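Local coordinates for protein beta-lactamase (Nostoc sp., PDB 6NHS) that probably hydrolyses the beta-lactam ring of penicillin-type antibiotics by the serine mechanism of class D beta-lactamases, at residues Ala62-Ile67 with Ile214-Gly219; Gln106-Ser111 with Gln187-Tyr192; Lys130-Lys133 with Asn139-Ile142. All coordinates share one frame; numbering follows the deposited sequence.

Contact 1: residues Ala62-Ile67 with Ile214-Gly219; sequences ASTFKI and IGWFVG. With FMT (formic acid), chain K.
Thr64 and Trp216 make the tightest meeting here, their side chains crossing at about a right angle. The methyl CG2 of Thr64 presses on the base of the indole side chain, 3.4 Å from Trp216 CB and 3.7 Å from Trp216 CG. Further along the strand, Val218 CG2 lies 4.1 Å from Thr64 CG2 and 4.0 Å from Ile67 CD1, so one branch of the valine serves both residues. Beta-branched residues suit this buried interface because their short methyl arms pack closely across it, Thr64 from the 3-10 turn that leads into helix 65-76.

The polar contacts divide in two. Thr64 OG1 lies over one face of the Trp216 ring; with chi1 at 67° it sits between its own backbone N and carbonyl carbon, where it bonds to Pro61 O and accepts from Gln164 NE2. Threonine therefore gives a methyl to the strand while its buried hydroxyl is satisfied elsewhere. Trp216 NE1 likewise has its partner outside, at Leu60 O. Away from the interface with the strand, Lys66 bends at its last torsion, chi4 73°, and its NZ donates to Ser63 OG at 2.8 Å. The same Lys66 NZ bonds to O2 of a formic acid molecule at 2.6 Å, a group probably from the crystallisation liquor.

Ser63 and Lys66 fit the SxxK motif of penicillin-recognising serine enzymes, in which the serine is the nucleophile; that role is probable here. Lys203, on strand 198-207, touches both, consistent with the companion KTG-type motif. The contact thus seats the start of helix 65-76 on strand 213-223 near the centre of the chain, with Gln164 of helix 161-172 against Trp216 and Val218, and strands 198-207 and 226-236 flanking strand 213-223.

Contact 2: residues Gln106-Ser111 with Gln187-Tyr192; sequences QAFRNS and QDIMIY
Phe108 carries this contact, driving its ring from helix 104-110 against Ile189 and Met190, where helix 180-189 gives way to edge strand 191-194 of the main sheet; the first helix ends in a Schellman motif at Ser111. Gln106 comes before the contact and holds the surface: its OE1 accepts from Arg109 NH1 at 3.1 Å, in the guanidinium plane. Long polar chains suit that outer side. Phe108 follows, with CG anti to its backbone N (chi1 -165°), which swings the ring across to the other helix. Ile189 CG1 stands 4.1 Å above one ring face, offset toward the rim, and Ile189 CD1 comes within 3.9 Å of Phe108 CD2. Selenomethionine Met190 adds its CG, 3.7 Å from Phe108 CZ. The ring also rests on the backbone, Phe108 CD1 lying 3.4 Å from Ile189 O. A flat, apolar ring suits a place where Ile189 covers one face and Met190 CG comes in obliquely, and it also touches Lys66 and Lys203. Ser111 then leaves the helix with positive phi, its backbone N bonding weakly to Phe108 O. It is probably the serine of the class D S-X-V motif, and its OG is hydrogen-bonded to NZ of Lys203.

Contact 3: residues Lys130-Lys133 with Asn139-Ile142; sequences KFIK and NLQI. With EDO (1,2-ethanediol), chain F.
The backbones of Ile132 and Leu140 come within 5.9 Å, CA to CA, because the loop after helix 125-135 doubles back over the helix, with Leu140 at positive phi (67°). Ile132 meets both Leu140 and Ile142, using its two branches separately. Its CG2, anti to the backbone N, meets the loop backbone, 3.5 Å from Leu140 CA. Its other branch turns to Ile142, with Ile132 CG1 3.8 Å from Ile142 CG2. A beta-branched residue is suited to a place with one neighbour for each arm. Leu140 reciprocates by laying CD2 against the helix backbone, 3.7 Å from Ile132 O. At the rim, the aliphatic part of Lys133 passes near Leu140 O, while its ammonium group pairs with Glu129, so the lysine covers the edge and keeps its charge at the surface.

The loop is braced from within: Gln141 NE2 donates to Asn139 O at 3.1 Å, and Gln141 N makes a weak bond to Asn139 OD1, which also accepts from Gln158 N, while Asn139 ND2 bonds to Pro156 O. An ethanediol molecule, probably from the crystallisation liquor, receives Ile142 N on its O2 at 3.1 Å in a nearly straight bond (170°). The weak side-chain link from Asn139 to Gln141 N closes an Asx turn, and the loop packs on the helix it has left, in the helical part of the class D fold.

Overall arrangement
Along the chain the six segments run 62-67, 106-111, 130-133, 139-142, 187-192, 214-219, so contact 1 spans contact 2, which in turn spans contact 3. The centres of contacts 1 and 2 lie about 12 Å apart and the two touch, Ile67 CG1 reaching Phe108 CZ at 3.8 Å; both include part of a strand of the six-stranded antiparallel sheet, and both touch Lys203. Together they bring the SxxK residues, Ser111 and strand 198-207 to what is probably the active site. Contact 3, about 17 Å from contact 1 and 23 Å from contact 2 between centres, lies farther out in the helical region, meeting contact 1 where Ile132 packs on Phe65 of helix 65-76.

Contact 1: residues Ala62-Ile67 with Ile214-Gly219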
ATOM      1  N   ALA A  62      -4.346  -1.489  -6.395  1.00 29.79           N
ATOM      2  CA  ALA A  62      -3.172  -2.035  -7.063  1.00 29.73           C
ATOM      3  C   ALA A  62      -2.224  -2.630  -6.031  1.00 27.27           C
ATOM      4  O   ALA A  62      -2.672  -3.269  -5.074  1.00 28.67           O
ATOM      5  CB  ALA A  62      -2.470  -0.964  -7.907  1.00 30.52           C
ATOM      6  N   SER A  63      -0.920  -2.395  -6.188  1.00 26.69           N
ATOM      7  CA  SER A  63       0.056  -3.043  -5.320  1.00 27.15           C
ATOM      8  C   SER A  63      -0.028  -2.606  -3.863  1.00 24.54           C
ATOM      9  O   SER A  63       0.572  -3.278  -3.019  1.00 23.68           O
ATOM     10  CB  SER A  63       1.481  -2.799  -5.831  1.00 31.76           C
ATOM     11  OG  SER A  63       1.772  -3.664  -6.916  1.00 40.06           O
ATOM     12  N   THR A  64      -0.715  -1.501  -3.532  1.00 24.35           N
ATOM     13  CA  THR A  64      -0.869  -1.177  -2.115  1.00 25.26           C
ATOM     14  C   THR A  64      -1.643  -2.258  -1.379  1.00 26.16           C
ATOM     15  O   THR A  64      -1.525  -2.375  -0.153  1.00 26.60           O
ATOM     16  CB  THR A  64      -1.567   0.177  -1.903  1.00 25.40           C
ATOM     17  OG1 THR A  64      -2.933   0.119  -2.345  1.00 23.58           O
ATOM     18  CG2 THR A  64      -0.831   1.272  -2.634  1.00 25.62           C
ATOM     19  N   PHE A  65      -2.426  -3.053  -2.105  1.00 25.08           N
ATOM     20  CA  PHE A  65      -3.151  -4.157  -1.493  1.00 23.33           C
ATOM     21  C   PHE A  65      -2.214  -5.223  -0.948  1.00 24.54           C
ATOM     22  O   PHE A  65      -2.637  -6.035  -0.120  1.00 25.47           O
ATOM     23  CB  PHE A  65      -4.119  -4.767  -2.512  1.00 23.75           C
ATOM     24  CG  PHE A  65      -5.032  -5.809  -1.932  1.00 25.42           C
ATOM     25  CD1 PHE A  65      -6.029  -5.451  -1.040  1.00 25.44           C
ATOM     26  CD2 PHE A  65      -4.891  -7.144  -2.280  1.00 23.95           C
ATOM     27  CE1 PHE A  65      -6.873  -6.405  -0.496  1.00 25.52           C
ATOM     28  CE2 PHE A  65      -5.730  -8.110  -1.743  1.00 24.86           C
ATOM     29  CZ  PHE A  65      -6.727  -7.737  -0.848  1.00 24.51           C
ATOM     30  N   LYS A  66      -0.946  -5.232  -1.382  1.00 23.66           N
ATOM     31  CA  LYS A  66       0.007  -6.213  -0.869  1.00 25.57           C
ATOM     32  C   LYS A  66       0.158  -6.116   0.645  1.00 22.61           C
ATOM     33  O   LYS A  66       0.490  -7.114   1.295  1.00 22.37           O
ATOM     34  CB  LYS A  66       1.372  -6.040  -1.544  1.00 24.19           C
ATOM     35  CG  LYS A  66       1.420  -6.464  -3.007  1.00 25.42           C
ATOM     36  CD  LYS A  66       2.859  -6.416  -3.536  1.00 30.40           C
ATOM     37  CE  LYS A  66       2.977  -7.058  -4.917  1.00 33.54           C
ATOM     38  NZ  LYS A  66       2.394  -6.231  -6.005  1.00 33.43           N
ATOM     39  N   ILE A  67      -0.072  -4.932   1.222  1.00 21.37           N
ATOM     40  CA  ILE A  67      -0.005  -4.799   2.678  1.00 23.54           C
ATOM     41  C   ILE A  67      -1.083  -5.654   3.335  1.00 24.37           C
ATOM     42  O   ILE A  67      -0.802  -6.462   4.228  1.00 24.91           O
ATOM     43  CB  ILE A  67      -0.129  -3.323   3.096  1.00 25.45           C
ATOM     44  CG1 ILE A  67       1.027  -2.492   2.521  1.00 27.76           C
ATOM     45  CG2 ILE A  67      -0.184  -3.209   4.620  1.00 24.26           C
ATOM     46  CD1 ILE A  67       0.814  -0.973   2.675  1.00 28.17           C
ATOM     47  N   ILE A 214      -3.474   5.493 -12.114  1.00 36.65           N
ATOM     48  CA  ILE A 214      -3.494   5.994 -10.744  1.00 35.79           C
ATOM     49  C   ILE A 214      -2.214   5.552 -10.049  1.00 34.48           C
ATOM     50  O   ILE A 214      -1.856   4.368 -10.088  1.00 33.77           O
ATOM     51  CB  ILE A 214      -4.735   5.500  -9.981  1.00 34.82           C
ATOM     52  CG1 ILE A 214      -6.009   6.003 -10.665  1.00 35.39           C
ATOM     53  CG2 ILE A 214      -4.676   5.928  -8.516  1.00 34.23           C
ATOM     54  CD1 ILE A 214      -6.151   7.513 -10.662  1.00 34.47           C
ATOM     55  N   GLY A 215      -1.529   6.498  -9.416  1.00 32.76           N
ATOM     56  CA  GLY A 215      -0.318   6.221  -8.657  1.00 29.46           C
ATOM     57  C   GLY A 215      -0.595   6.322  -7.157  1.00 30.96           C
ATOM     58  O   GLY A 215      -1.307   7.220  -6.720  1.00 30.36           O
ATOM     59  N   TRP A 216      -0.015   5.402  -6.399  1.00 29.10           N
ATOM     60  CA  TRP A 216      -0.142   5.395  -4.949  1.00 30.76           C
ATOM     61  C   TRP A 216       1.232   5.386  -4.290  1.00 29.89           C
ATOM     62  O   TRP A 216       2.180   4.786  -4.805  1.00 29.93           O
ATOM     63  CB  TRP A 216      -0.855   4.154  -4.429  1.00 28.16           C
ATOM     64  CG  TRP A 216      -2.325   3.989  -4.598  1.00 28.15           C
ATOM     65  CD1 TRP A 216      -2.954   3.179  -5.499  1.00 26.72           C
ATOM     66  CD2 TRP A 216      -3.351   4.542  -3.771  1.00 27.98           C
ATOM     67  NE1 TRP A 216      -4.312   3.219  -5.306  1.00 25.79           N
ATOM     68  CE2 TRP A 216      -4.585   4.050  -4.252  1.00 27.36           C
ATOM     69  CE3 TRP A 216      -3.352   5.430  -2.686  1.00 26.75           C
ATOM     70  CZ2 TRP A 216      -5.811   4.418  -3.687  1.00 28.09           C
ATOM     71  CZ3 TRP A 216      -4.571   5.789  -2.121  1.00 26.61           C
ATOM     72  CH2 TRP A 216      -5.785   5.285  -2.628  1.00 27.12           C
ATOM     73  N   PHE A 217       1.308   5.999  -3.108  1.00 28.82           N
ATOM     74  CA  PHE A 217       2.335   5.662  -2.122  1.00 28.57           C
ATOM     75  C   PHE A 217       1.695   5.831  -0.751  1.00 31.73           C
ATOM     76  O   PHE A 217       1.296   6.945  -0.393  1.00 27.84           O
ATOM     77  CB  PHE A 217       3.580   6.544  -2.268  1.00 28.85           C
ATOM     78  CG  PHE A 217       4.744   6.118  -1.396  1.00 30.76           C
ATOM     79  CD1 PHE A 217       5.115   4.781  -1.304  1.00 32.19           C
ATOM     80  CD2 PHE A 217       5.476   7.058  -0.683  1.00 34.16           C
ATOM     81  CE1 PHE A 217       6.188   4.388  -0.508  1.00 34.33           C
ATOM     82  CE2 PHE A 217       6.560   6.673   0.110  1.00 33.28           C
ATOM     83  CZ  PHE A 217       6.912   5.337   0.196  1.00 33.64           C
ATOM     84  N   VAL A 218       1.548   4.730  -0.007  1.00 26.36           N
ATOM     85  CA  VAL A 218       0.904   4.762   1.302  1.00 25.51           C
ATOM     86  C   VAL A 218       1.823   4.092   2.311  1.00 25.50           C
ATOM     87  O   VAL A 218       2.656   3.256   1.954  1.00 25.51           O
ATOM     88  CB  VAL A 218      -0.489   4.074   1.293  1.00 25.58           C
ATOM     89  CG1 VAL A 218      -1.304   4.551   0.112  1.00 26.87           C
ATOM     90  CG2 VAL A 218      -0.345   2.553   1.259  1.00 28.24           C
ATOM     91  N   GLY A 219       1.683   4.478   3.574  1.00 27.45           N
ATOM     92  CA  GLY A 219       2.542   3.910   4.606  1.00 25.99           C
ATOM     93  C   GLY A 219       2.554   4.797   5.836  1.00 28.51           C
ATOM     94  O   GLY A 219       1.586   5.502   6.116  1.00 28.19           O
TER
HETATM   95  C   FMT K 310      -0.276  -7.356  -6.820  1.00 31.14           C
HETATM   96  O1  FMT K 310      -0.208  -7.873  -5.733  1.00 28.52           O
HETATM   97  O2  FMT K 310       0.029  -6.174  -6.987  1.00 41.27           O

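Contact 2: residues Gln106-Ser111 with Gln187-Tyr192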
ATOM      1  N   GLN A 106      10.857 -10.041  -0.582  1.00 21.60           N
ATOM      2  CA  GLN A 106      11.335  -9.576  -1.877  1.00 23.24           C
ATOM      3  C   GLN A 106      10.182  -9.363  -2.854  1.00 22.30           C
ATOM      4  O   GLN A 106      10.250  -8.449  -3.688  1.00 23.37           O
ATOM      5  CB  GLN A 106      12.373 -10.556  -2.443  1.00 22.43           C
ATOM      6  CG  GLN A 106      13.634 -10.723  -1.560  1.00 22.13           C
ATOM      7  CD  GLN A 106      14.299  -9.389  -1.244  1.00 25.93           C
ATOM      8  OE1 GLN A 106      14.582  -8.592  -2.142  1.00 28.37           O
ATOM      9  NE2 GLN A 106      14.531  -9.130   0.038  1.00 22.29           N
ATOM     10  N   ALA A 107       9.119 -10.173  -2.765  1.00 19.70           N
ATOM     11  CA  ALA A 107       7.943  -9.921  -3.598  1.00 21.17           C
ATOM     12  C   ALA A 107       7.317  -8.574  -3.257  1.00 23.54           C
ATOM     13  O   ALA A 107       6.872  -7.839  -4.151  1.00 24.22           O
ATOM     14  CB  ALA A 107       6.922 -11.050  -3.434  1.00 20.30           C
ATOM     15  N   PHE A 108       7.272  -8.235  -1.966  1.00 22.59           N
ATOM     16  CA  PHE A 108       6.813  -6.912  -1.553  1.00 22.60           C
ATOM     17  C   PHE A 108       7.720  -5.826  -2.118  1.00 24.65           C
ATOM     18  O   PHE A 108       7.248  -4.846  -2.706  1.00 23.54           O
ATOM     19  CB  PHE A 108       6.771  -6.840  -0.026  1.00 22.88           C
ATOM     20  CG  PHE A 108       5.984  -5.670   0.517  1.00 25.62           C
ATOM     21  CD1 PHE A 108       6.609  -4.461   0.791  1.00 27.20           C
ATOM     22  CD2 PHE A 108       4.622  -5.789   0.767  1.00 26.80           C
ATOM     23  CE1 PHE A 108       5.885  -3.383   1.298  1.00 28.85           C
ATOM     24  CE2 PHE A 108       3.891  -4.709   1.275  1.00 29.30           C
ATOM     25  CZ  PHE A 108       4.528  -3.511   1.541  1.00 25.52           C
ATOM     26  N   ARG A 109       9.037  -5.997  -1.955  1.00 23.11           N
ATOM     27  CA  ARG A 109      10.007  -5.032  -2.471  1.00 26.06           C
ATOM     28  C   ARG A 109       9.865  -4.834  -3.978  1.00 27.89           C
ATOM     29  O   ARG A 109       9.954  -3.704  -4.478  1.00 25.83           O
ATOM     30  CB  ARG A 109      11.420  -5.508  -2.123  1.00 24.80           C
ATOM     31  CG  ARG A 109      12.555  -4.685  -2.710  1.00 28.69           C
ATOM     32  CD  ARG A 109      13.882  -5.399  -2.476  1.00 27.50           C
ATOM     33  NE  ARG A 109      15.028  -4.591  -2.890  1.00 30.34           N
ATOM     34  CZ  ARG A 109      16.280  -5.035  -2.937  1.00 30.85           C
ATOM     35  NH1 ARG A 109      16.555  -6.293  -2.609  1.00 25.68           N
ATOM     36  NH2 ARG A 109      17.257  -4.221  -3.320  1.00 31.80           N
ATOM     37  N   ASN A 110       9.642  -5.920  -4.719  1.00 26.91           N
ATOM     38  CA  ASN A 110       9.666  -5.899  -6.173  1.00 25.89           C
ATOM     39  C   ASN A 110       8.286  -5.755  -6.796  1.00 25.70           C
ATOM     40  O   ASN A 110       8.180  -5.795  -8.023  1.00 26.55           O
ATOM     41  CB  ASN A 110      10.330  -7.178  -6.708  1.00 25.74           C
ATOM     42  CG  ASN A 110      11.784  -7.304  -6.291  1.00 27.36           C
ATOM     43  OD1 ASN A 110      12.484  -6.308  -6.134  1.00 26.98           O
ATOM     44  ND2 ASN A 110      12.246  -8.543  -6.117  1.00 27.79           N
ATOM     45  N   SER A 111       7.235  -5.591  -5.986  1.00 26.89           N
ATOM     46  CA  SER A 111       5.856  -5.536  -6.479  1.00 28.63           C
ATOM     47  C   SER A 111       5.532  -6.747  -7.353  1.00 26.83           C
ATOM     48  O   SER A 111       4.879  -6.634  -8.393  1.00 27.99           O
ATOM     49  CB  SER A 111       5.584  -4.230  -7.237  1.00 33.20           C
ATOM     50  OG  SER A 111       5.754  -3.100  -6.400  1.00 36.96           O
ATOM     51  N   GLN A 187       5.248  -5.481   9.194  1.00 28.00           N
ATOM     52  CA  GLN A 187       5.862  -4.184   9.440  1.00 27.10           C
ATOM     53  C   GLN A 187       7.334  -4.187   9.051  1.00 29.34           C
ATOM     54  O   GLN A 187       7.857  -3.161   8.611  1.00 27.30           O
ATOM     55  CB  GLN A 187       5.673  -3.782  10.906  1.00 28.19           C
ATOM     56  CG  GLN A 187       4.210  -3.420  11.215  1.00 30.50           C
ATOM     57  CD  GLN A 187       3.943  -3.154  12.682  1.00 39.20           C
ATOM     58  OE1 GLN A 187       4.464  -3.844  13.566  1.00 41.95           O
ATOM     59  NE2 GLN A 187       3.109  -2.149  12.951  1.00 38.43           N
ATOM     60  N   ASP A 188       8.006  -5.337   9.157  1.00 30.84           N
ATOM     61  CA  ASP A 188       9.413  -5.386   8.777  1.00 25.81           C
ATOM     62  C   ASP A 188       9.592  -5.332   7.265  1.00 25.55           C
ATOM     63  O   ASP A 188      10.484  -4.628   6.774  1.00 25.02           O
ATOM     64  CB  ASP A 188      10.082  -6.633   9.347  1.00 25.61           C
ATOM     65  CG  ASP A 188      11.588  -6.596   9.194  1.00 29.23           C
ATOM     66  OD1 ASP A 188      12.235  -5.776   9.870  1.00 32.29           O
ATOM     67  OD2 ASP A 188      12.127  -7.380   8.387  1.00 31.40           O
ATOM     68  N   ILE A 189       8.773  -6.071   6.505  1.00 25.16           N
ATOM     69  CA  ILE A 189       8.948  -6.064   5.056  1.00 27.84           C
ATOM     70  C   ILE A 189       8.484  -4.750   4.436  1.00 27.01           C
ATOM     71  O   ILE A 189       8.847  -4.458   3.291  1.00 26.57           O
ATOM     72  CB  ILE A 189       8.229  -7.248   4.366  1.00 27.04           C
ATOM     73  CG1 ILE A 189       6.720  -7.013   4.291  1.00 28.07           C
ATOM     74  CG2 ILE A 189       8.563  -8.586   5.055  1.00 25.38           C
ATOM     75  CD1 ILE A 189       5.968  -8.166   3.600  1.00 30.81           C
HETATM   76  N   MSE A 190       7.700  -3.950   5.156  1.00 23.36           N
HETATM   77  CA  MSE A 190       7.284  -2.630   4.684  1.00 27.26           C
HETATM   78  C   MSE A 190       8.394  -1.580   4.760  1.00 28.74           C
HETATM   79  O   MSE A 190       8.243  -0.491   4.221  1.00 27.84           O
HETATM   80  CB  MSE A 190       6.081  -2.117   5.487  1.00 25.51           C
HETATM   81  CG  MSE A 190       4.766  -2.831   5.203  1.00 27.39           C
HETATM   82 SE   MSE A 190       3.364  -2.184   6.384  0.73 29.74          SE
HETATM   83  CE  MSE A 190       3.262  -0.345   5.728  1.00 30.60           C
ATOM     84  N   ILE A 191       9.501  -1.888   5.440  1.00 28.52           N
ATOM     85  CA  ILE A 191      10.551  -0.886   5.610  1.00 27.78           C
ATOM     86  C   ILE A 191      11.078  -0.485   4.241  1.00 30.46           C
ATOM     87  O   ILE A 191      11.586  -1.323   3.485  1.00 28.30           O
ATOM     88  CB  ILE A 191      11.677  -1.409   6.510  1.00 30.42           C
ATOM     89  CG1 ILE A 191      11.193  -1.609   7.950  1.00 28.83           C
ATOM     90  CG2 ILE A 191      12.885  -0.443   6.467  1.00 32.38           C
ATOM     91  CD1 ILE A 191      12.251  -2.254   8.858  1.00 29.54           C
ATOM     92  N   TYR A 192      10.950   0.799   3.913  1.00 29.62           N
ATOM     93  CA  TYR A 192      11.408   1.352   2.644  1.00 31.24           C
ATOM     94  C   TYR A 192      12.709   2.132   2.775  1.00 33.59           C
ATOM     95  O   TYR A 192      13.598   2.009   1.923  1.00 29.89           O
ATOM     96  CB  TYR A 192      10.325   2.266   2.044  1.00 33.37           C
ATOM     97  CG  TYR A 192      10.765   2.963   0.779  1.00 39.51           C
ATOM     98  CD1 TYR A 192      10.850   2.270  -0.422  1.00 45.20           C
ATOM     99  CD2 TYR A 192      11.114   4.308   0.785  1.00 37.78           C
ATOM    100  CE1 TYR A 192      11.265   2.898  -1.581  1.00 49.03           C
ATOM    101  CE2 TYR A 192      11.526   4.945  -0.369  1.00 41.97           C
ATOM    102  CZ  TYR A 192      11.600   4.234  -1.548  1.00 48.74           C
ATOM    103  OH  TYR A 192      12.014   4.859  -2.703  1.00 53.64           O
TER

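Contact 3: residues Lys130-Lys133 with Asn139-Ile142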
ATOM      1  N   LYS A 130     -14.063 -12.696   4.370  0.54 32.30           N
ATOM      2  CA  LYS A 130     -14.198 -12.543   5.817  0.54 32.85           C
ATOM      3  C   LYS A 130     -13.205 -11.521   6.356  0.54 30.86           C
ATOM      4  O   LYS A 130     -13.573 -10.633   7.134  0.54 29.62           O
ATOM      5  CB  LYS A 130     -14.009 -13.890   6.520  0.54 35.30           C
ATOM      6  CG  LYS A 130     -15.176 -14.849   6.365  0.54 38.19           C
ATOM      7  CD  LYS A 130     -15.068 -16.019   7.334  0.54 42.90           C
ATOM      8  CE  LYS A 130     -15.930 -17.190   6.886  0.54 44.29           C
ATOM      9  NZ  LYS A 130     -17.298 -16.754   6.495  0.54 45.27           N
ATOM     10  N   PHE A 131     -11.937 -11.626   5.947  1.00 27.62           N
ATOM     11  CA  PHE A 131     -10.932 -10.684   6.441  1.00 27.31           C
ATOM     12  C   PHE A 131     -11.187  -9.272   5.927  1.00 30.43           C
ATOM     13  O   PHE A 131     -11.018  -8.298   6.671  1.00 28.17           O
ATOM     14  CB  PHE A 131      -9.528 -11.151   6.052  1.00 27.84           C
ATOM     15  CG  PHE A 131      -8.929 -12.129   7.022  1.00 27.45           C
ATOM     16  CD1 PHE A 131      -8.270 -11.680   8.161  1.00 27.05           C
ATOM     17  CD2 PHE A 131      -9.029 -13.496   6.803  1.00 29.02           C
ATOM     18  CE1 PHE A 131      -7.716 -12.581   9.066  1.00 29.58           C
ATOM     19  CE2 PHE A 131      -8.477 -14.402   7.697  1.00 31.42           C
ATOM     20  CZ  PHE A 131      -7.822 -13.946   8.833  1.00 29.54           C
ATOM     21  N   ILE A 132     -11.592  -9.143   4.659  1.00 26.95           N
ATOM     22  CA  ILE A 132     -11.910  -7.830   4.096  1.00 28.01           C
ATOM     23  C   ILE A 132     -12.978  -7.137   4.935  1.00 27.80           C
ATOM     24  O   ILE A 132     -12.862  -5.955   5.279  1.00 29.09           O
ATOM     25  CB  ILE A 132     -12.354  -7.974   2.628  1.00 28.79           C
ATOM     26  CG1 ILE A 132     -11.159  -8.291   1.720  1.00 29.39           C
ATOM     27  CG2 ILE A 132     -13.058  -6.715   2.158  1.00 28.43           C
ATOM     28  CD1 ILE A 132     -10.297  -7.081   1.369  1.00 29.50           C
ATOM     29  N   LYS A 133     -14.038  -7.864   5.277  1.00 29.68           N
ATOM     30  CA  LYS A 133     -15.139  -7.257   6.016  1.00 31.40           C
ATOM     31  C   LYS A 133     -14.795  -7.062   7.488  1.00 33.12           C
ATOM     32  O   LYS A 133     -15.194  -6.060   8.091  1.00 32.69           O
ATOM     33  CB  LYS A 133     -16.399  -8.106   5.850  1.00 34.00           C
ATOM     34  CG  LYS A 133     -16.923  -8.112   4.420  1.00 37.03           C
ATOM     35  CD  LYS A 133     -18.249  -8.842   4.300  1.00 42.97           C
ATOM     36  CE  LYS A 133     -18.838  -8.669   2.908  1.00 47.37           C
ATOM     37  NZ  LYS A 133     -20.170  -9.336   2.754  1.00 50.76           N
ATOM     38  N   ASN A 139     -13.777  -0.507  -0.126  1.00 27.70           N
ATOM     39  CA  ASN A 139     -15.199  -0.664  -0.428  1.00 27.28           C
ATOM     40  C   ASN A 139     -15.698  -2.091  -0.216  1.00 27.76           C
ATOM     41  O   ASN A 139     -16.830  -2.400  -0.604  1.00 28.04           O
ATOM     42  CB  ASN A 139     -15.506  -0.201  -1.862  1.00 27.12           C
ATOM     43  CG  ASN A 139     -14.977  -1.159  -2.938  1.00 30.21           C
ATOM     44  OD1 ASN A 139     -14.261  -2.108  -2.650  1.00 30.67           O
ATOM     45  ND2 ASN A 139     -15.327  -0.889  -4.192  1.00 27.91           N
ATOM     46  N   LEU A 140     -14.874  -2.967   0.370  1.00 27.57           N
ATOM     47  CA  LEU A 140     -15.282  -4.274   0.884  1.00 30.67           C
ATOM     48  C   LEU A 140     -15.711  -5.261  -0.199  1.00 33.85           C
ATOM     49  O   LEU A 140     -16.350  -6.269   0.114  1.00 35.37           O
ATOM     50  CB  LEU A 140     -16.421  -4.141   1.909  1.00 31.65           C
ATOM     51  CG  LEU A 140     -16.290  -3.081   3.003  1.00 33.22           C
ATOM     52  CD1 LEU A 140     -17.550  -3.075   3.863  1.00 34.05           C
ATOM     53  CD2 LEU A 140     -15.068  -3.341   3.846  1.00 29.72           C
ATOM     54  N   GLN A 141     -15.388  -5.012  -1.467  1.00 29.14           N
ATOM     55  CA  GLN A 141     -15.889  -5.824  -2.572  1.00 31.23           C
ATOM     56  C   GLN A 141     -14.723  -6.515  -3.265  1.00 31.78           C
ATOM     57  O   GLN A 141     -13.820  -5.849  -3.778  1.00 32.76           O
ATOM     58  CB  GLN A 141     -16.669  -4.964  -3.564  1.00 35.06           C
ATOM     59  CG  GLN A 141     -17.900  -4.308  -2.966  1.00 38.02           C
ATOM     60  CD  GLN A 141     -18.401  -3.154  -3.806  1.00 43.63           C
ATOM     61  OE1 GLN A 141     -18.669  -3.311  -4.999  1.00 44.66           O
ATOM     62  NE2 GLN A 141     -18.522  -1.976  -3.188  1.00 42.02           N
ATOM     63  N   ILE A 142     -14.738  -7.846  -3.280  1.00 30.03           N
ATOM     64  CA  ILE A 142     -13.702  -8.606  -3.970  1.00 30.63           C
ATOM     65  C   ILE A 142     -14.260  -9.358  -5.172  1.00 31.18           C
ATOM     66  O   ILE A 142     -13.542 -10.148  -5.792  1.00 31.21           O
ATOM     67  CB  ILE A 142     -12.967  -9.563  -3.012  1.00 29.75           C
ATOM     68  CG1 ILE A 142     -13.871 -10.728  -2.596  1.00 32.80           C
ATOM     69  CG2 ILE A 142     -12.453  -8.807  -1.785  1.00 29.57           C
ATOM     70  CD1 ILE A 142     -13.137 -11.814  -1.818  1.00 30.99           C
TER
HETATM   71  C1  EDO F 305     -18.421  -8.339  -3.256  1.00 54.18           C
HETATM   72  O1  EDO F 305     -17.946  -7.935  -4.548  1.00 51.44           O
HETATM   73  C2  EDO F 305     -17.609  -9.524  -2.743  1.00 54.07           C
HETATM   74  O2  EDO F 305     -16.974  -9.174  -1.505  1.00 52.16           O